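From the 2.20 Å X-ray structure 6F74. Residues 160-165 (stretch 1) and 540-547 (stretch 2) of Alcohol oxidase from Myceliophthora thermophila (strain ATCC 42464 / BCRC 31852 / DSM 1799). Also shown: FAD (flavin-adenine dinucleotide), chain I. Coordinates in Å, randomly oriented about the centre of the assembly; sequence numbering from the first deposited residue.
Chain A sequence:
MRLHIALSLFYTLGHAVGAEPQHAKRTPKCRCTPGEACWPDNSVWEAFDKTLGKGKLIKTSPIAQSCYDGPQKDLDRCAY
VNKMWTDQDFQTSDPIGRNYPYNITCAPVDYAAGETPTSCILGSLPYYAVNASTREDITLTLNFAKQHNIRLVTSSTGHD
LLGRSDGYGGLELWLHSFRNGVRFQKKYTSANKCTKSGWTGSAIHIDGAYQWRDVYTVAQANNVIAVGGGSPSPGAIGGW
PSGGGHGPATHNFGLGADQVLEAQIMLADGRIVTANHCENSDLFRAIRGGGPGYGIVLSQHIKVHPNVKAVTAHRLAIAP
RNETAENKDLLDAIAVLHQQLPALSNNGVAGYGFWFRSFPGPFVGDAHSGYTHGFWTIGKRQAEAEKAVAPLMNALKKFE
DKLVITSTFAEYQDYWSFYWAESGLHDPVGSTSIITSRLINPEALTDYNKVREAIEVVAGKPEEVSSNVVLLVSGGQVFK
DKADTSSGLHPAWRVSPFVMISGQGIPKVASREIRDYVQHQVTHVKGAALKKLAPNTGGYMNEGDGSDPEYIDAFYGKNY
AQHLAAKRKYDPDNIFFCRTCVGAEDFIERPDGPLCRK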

# COMPACT_ATOMS: atom_id res chain seq x y z
N ASP A 160 1.39 -4.20 -4.98
CA ASP A 160 2.08 -2.93 -5.01
C ASP A 160 1.57 -1.97 -6.09
O ASP A 160 1.18 -2.40 -7.19
CB ASP A 160 3.58 -3.10 -5.24
CG ASP A 160 4.38 -1.99 -4.62
OD1 ASP A 160 4.39 -1.94 -3.38
OD2 ASP A 160 4.97 -1.17 -5.35
N LEU A 161 1.58 -0.69 -5.73
CA LEU A 161 1.15 0.40 -6.60
C LEU A 161 2.29 1.05 -7.38
O LEU A 161 2.03 1.75 -8.36
CB LEU A 161 0.47 1.51 -5.77
CG LEU A 161 -0.91 1.29 -5.13
CD1 LEU A 161 -0.89 0.36 -3.92
CD2 LEU A 161 -1.45 2.65 -4.68
N LEU A 162 3.53 0.80 -6.95
CA LEU A 162 4.73 1.47 -7.45
C LEU A 162 5.72 0.59 -8.27
O LEU A 162 6.85 1.01 -8.55
CB LEU A 162 5.46 2.10 -6.26
CG LEU A 162 5.04 3.48 -5.75
CD1 LEU A 162 3.61 3.48 -5.26
CD2 LEU A 162 5.98 3.86 -4.61
N GLY A 163 5.31 -0.61 -8.65
CA GLY A 163 6.24 -1.52 -9.38
C GLY A 163 7.37 -2.11 -8.54
O GLY A 163 8.35 -2.58 -9.11
N ARG A 164 7.25 -2.10 -7.21
CA ARG A 164 8.32 -2.60 -6.31
C ARG A 164 8.37 -4.12 -6.19
O ARG A 164 9.35 -4.66 -5.68
CB ARG A 164 8.22 -1.97 -4.92
CG ARG A 164 8.33 -0.44 -4.93
CD ARG A 164 8.21 0.21 -3.57
NE ARG A 164 6.97 -0.23 -2.95
CZ ARG A 164 6.65 -0.10 -1.67
NH1 ARG A 164 7.44 0.53 -0.80
NH2 ARG A 164 5.50 -0.60 -1.26
N SER A 165 7.32 -4.79 -6.65
CA SER A 165 7.35 -6.24 -6.90
C SER A 165 7.37 -6.61 -8.41
O SER A 165 6.85 -7.66 -8.81
CB SER A 165 6.17 -6.90 -6.18
OG SER A 165 4.90 -6.38 -6.56
PA FAD I . 3.68 -7.01 -2.99
O1A FAD I . 3.45 -6.36 -4.35
O2A FAD I . 3.67 -8.51 -2.96
O5B FAD I . 5.06 -6.47 -2.44
C5B FAD I . 5.19 -5.10 -2.15
C4B FAD I . 6.66 -4.78 -1.93
O4B FAD I . 7.07 -5.50 -0.78
C3B FAD I . 7.60 -5.20 -3.03
O3B FAD I . 8.73 -4.31 -2.99
C2B FAD I . 8.10 -6.56 -2.60
O2B FAD I . 9.43 -6.88 -3.00
C1B FAD I . 8.09 -6.44 -1.10
N9A FAD I . 7.82 -7.67 -0.35
C8A FAD I . 6.66 -8.33 -0.28
N7A FAD I . 6.76 -9.39 0.53
C5A FAD I . 8.00 -9.40 1.00
C6A FAD I . 8.74 -10.27 1.93
N6A FAD I . 8.07 -11.31 2.46
N1A FAD I . 10.04 -9.96 2.17
C2A FAD I . 10.64 -8.89 1.59
N3A FAD I . 10.01 -8.04 0.74
C4A FAD I . 8.71 -8.25 0.43
N1 FAD I . -2.26 -0.15 2.32
C2 FAD I . -2.69 0.38 3.48
O2 FAD I . -1.85 0.94 4.23
N3 FAD I . -3.98 0.31 3.88
C4 FAD I . -4.93 -0.27 3.13
O4 FAD I . -6.13 -0.32 3.49
C4X FAD I . -4.55 -0.86 1.83
N5 FAD I . -5.47 -1.44 1.03
C5X FAD I . -5.09 -1.99 -0.16
C6 FAD I . -6.04 -2.60 -0.97
C7 FAD I . -5.70 -3.19 -2.17
C7M FAD I . -6.86 -3.79 -2.93
C8 FAD I . -4.28 -3.18 -2.62
C8M FAD I . -3.82 -3.84 -3.91
C9 FAD I . -3.33 -2.54 -1.83
C9A FAD I . -3.66 -1.95 -0.60
N10 FAD I . -2.71 -1.32 0.25
C10 FAD I . -3.13 -0.76 1.46
C1' FAD I . -1.29 -1.14 -0.13
C2' FAD I . -0.26 -2.09 0.38
O2' FAD I . 0.09 -1.66 1.70
C3' FAD I . 1.00 -2.00 -0.50
O3' FAD I . 0.67 -2.15 -1.89
C4' FAD I . 2.04 -3.03 -0.09
O4' FAD I . 3.19 -2.90 -0.94
C5' FAD I . 1.49 -4.45 -0.16
O5' FAD I . 2.47 -5.39 0.23
P FAD I . 2.30 -6.81 -0.45
O1P FAD I . 0.88 -7.27 -0.31
O2P FAD I . 3.41 -7.65 0.08
O3P FAD I . 2.55 -6.41 -1.99
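Stretch 2 540-547: YMNEGDGS

Neither stretch forms a regular helix or strand; two loops, far apart in sequence, pack beside the FAD. Both chains advance in the same general sense but obliquely and out of step: L161 lies nearest E543 (6.8 Å between CA atoms), and the next residue, L162, lies nearest G546 (6.1 Å between CA atoms).

D160 does not touch stretch 2 directly but organizes its own loop. Its carboxylate accepts hydrogen bonds from the backbone N of L162 (2.9 Å to D160 OD2) and of R164 (3.1 Å to D160 OD2), and its OD1 forms a salt bridge with R164 NH2 at 2.7 Å. A short acid suits a tight turn that presents several N-H groups. A water joins the loops here, donating to N542 O (2.7 Å from the water oxygen) and accepting from L161 N (3.1 Å from the water oxygen).

L161 points toward stretch 2. Its CD1 lies 3.6 Å from N542 O, and its CD2 lies 4.0 Å from E543 CG, so the leucine meets the aliphatic part of the glutamate rather than its charge.

L162, the residue most covered by stretch 2, fits where the opposing chain bends around it: CD2 approaches M541 O at 3.3 Å, and CD1 approaches G544 O at 3.6 Å. G546 leaves room for it, since a CB there would come within 3.4 Å of L162 CG.

G163 makes no contact; its positive phi of 71° favours glycine.

R164 reaches back toward stretch 2 and gives the sole direct hydrogen bond between the loops, from NH2 to N542 OD1 (3.0 Å). D160 compensates its charge, leaving the neutral amide as a suitable second acceptor. M541 SD lies near the guanidinium plane, 4.0 Å from R164 NH1. A second water accepts from R164 NH1 and donates to N542 OD1.

S165 turns instead to the cofactor, its OG donating to FAD O1A at 2.6 Å.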

# COMPACT_ATOMS: atom_id res chain seq x y z
N TYR A 540 3.59 9.05 2.01
CA TYR A 540 3.41 7.65 2.39
C TYR A 540 3.84 6.76 1.21
O TYR A 540 3.17 6.71 0.19
CB TYR A 540 1.93 7.40 2.70
CG TYR A 540 1.61 5.98 3.09
CD1 TYR A 540 2.46 5.25 3.91
CD2 TYR A 540 0.43 5.38 2.68
CE1 TYR A 540 2.16 3.95 4.30
CE2 TYR A 540 0.13 4.05 3.05
CZ TYR A 540 1.00 3.36 3.87
OH TYR A 540 0.70 2.05 4.24
N MET A 541 4.96 6.05 1.38
CA MET A 541 5.58 5.28 0.30
C MET A 541 4.63 4.28 -0.36
O MET A 541 4.60 4.17 -1.58
CB MET A 541 6.88 4.62 0.77
CG MET A 541 6.72 3.50 1.77
SD MET A 541 8.35 2.88 2.28
CE MET A 541 8.64 4.07 3.60
N ASN A 542 3.83 3.59 0.45
CA ASN A 542 2.97 2.50 -0.04
C ASN A 542 1.85 2.99 -0.95
O ASN A 542 1.39 2.24 -1.84
CB ASN A 542 2.34 1.71 1.12
CG ASN A 542 3.32 0.82 1.84
OD1 ASN A 542 4.42 0.55 1.34
ND2 ASN A 542 2.92 0.32 3.02
N GLU A 543 1.41 4.22 -0.70
CA GLU A 543 0.37 4.87 -1.51
C GLU A 543 0.87 6.29 -1.70
O GLU A 543 0.47 7.22 -0.99
CB GLU A 543 -1.01 4.81 -0.84
CG GLU A 543 -1.63 3.40 -0.80
CD GLU A 543 -2.86 3.28 0.10
OE1 GLU A 543 -2.92 4.01 1.11
OE2 GLU A 543 -3.80 2.44 -0.15
N GLY A 544 1.75 6.42 -2.67
CA GLY A 544 2.50 7.64 -2.85
C GLY A 544 3.11 7.79 -4.22
O GLY A 544 2.88 6.98 -5.11
N ASP A 545 3.86 8.87 -4.38
CA ASP A 545 4.31 9.34 -5.71
C ASP A 545 5.69 8.82 -5.99
O ASP A 545 6.67 9.40 -5.56
CB ASP A 545 4.33 10.86 -5.72
CG ASP A 545 4.63 11.45 -7.10
OD1 ASP A 545 4.84 10.70 -8.06
OD2 ASP A 545 4.64 12.69 -7.24
N GLY A 546 5.76 7.75 -6.77
CA GLY A 546 7.05 7.12 -7.09
C GLY A 546 7.81 7.89 -8.14
O GLY A 546 8.97 7.55 -8.37
N SER A 547 7.20 8.89 -8.80
CA SER A 547 7.91 9.76 -9.75
C SER A 547 8.37 11.08 -9.19
O SER A 547 8.92 11.89 -9.96
CB SER A 547 7.02 10.09 -10.94
OG SER A 547 6.74 8.88 -11.61
O HOH W 1 2.26 -0.15 -2.78
O HOH W 2 7.09 -0.35 1.76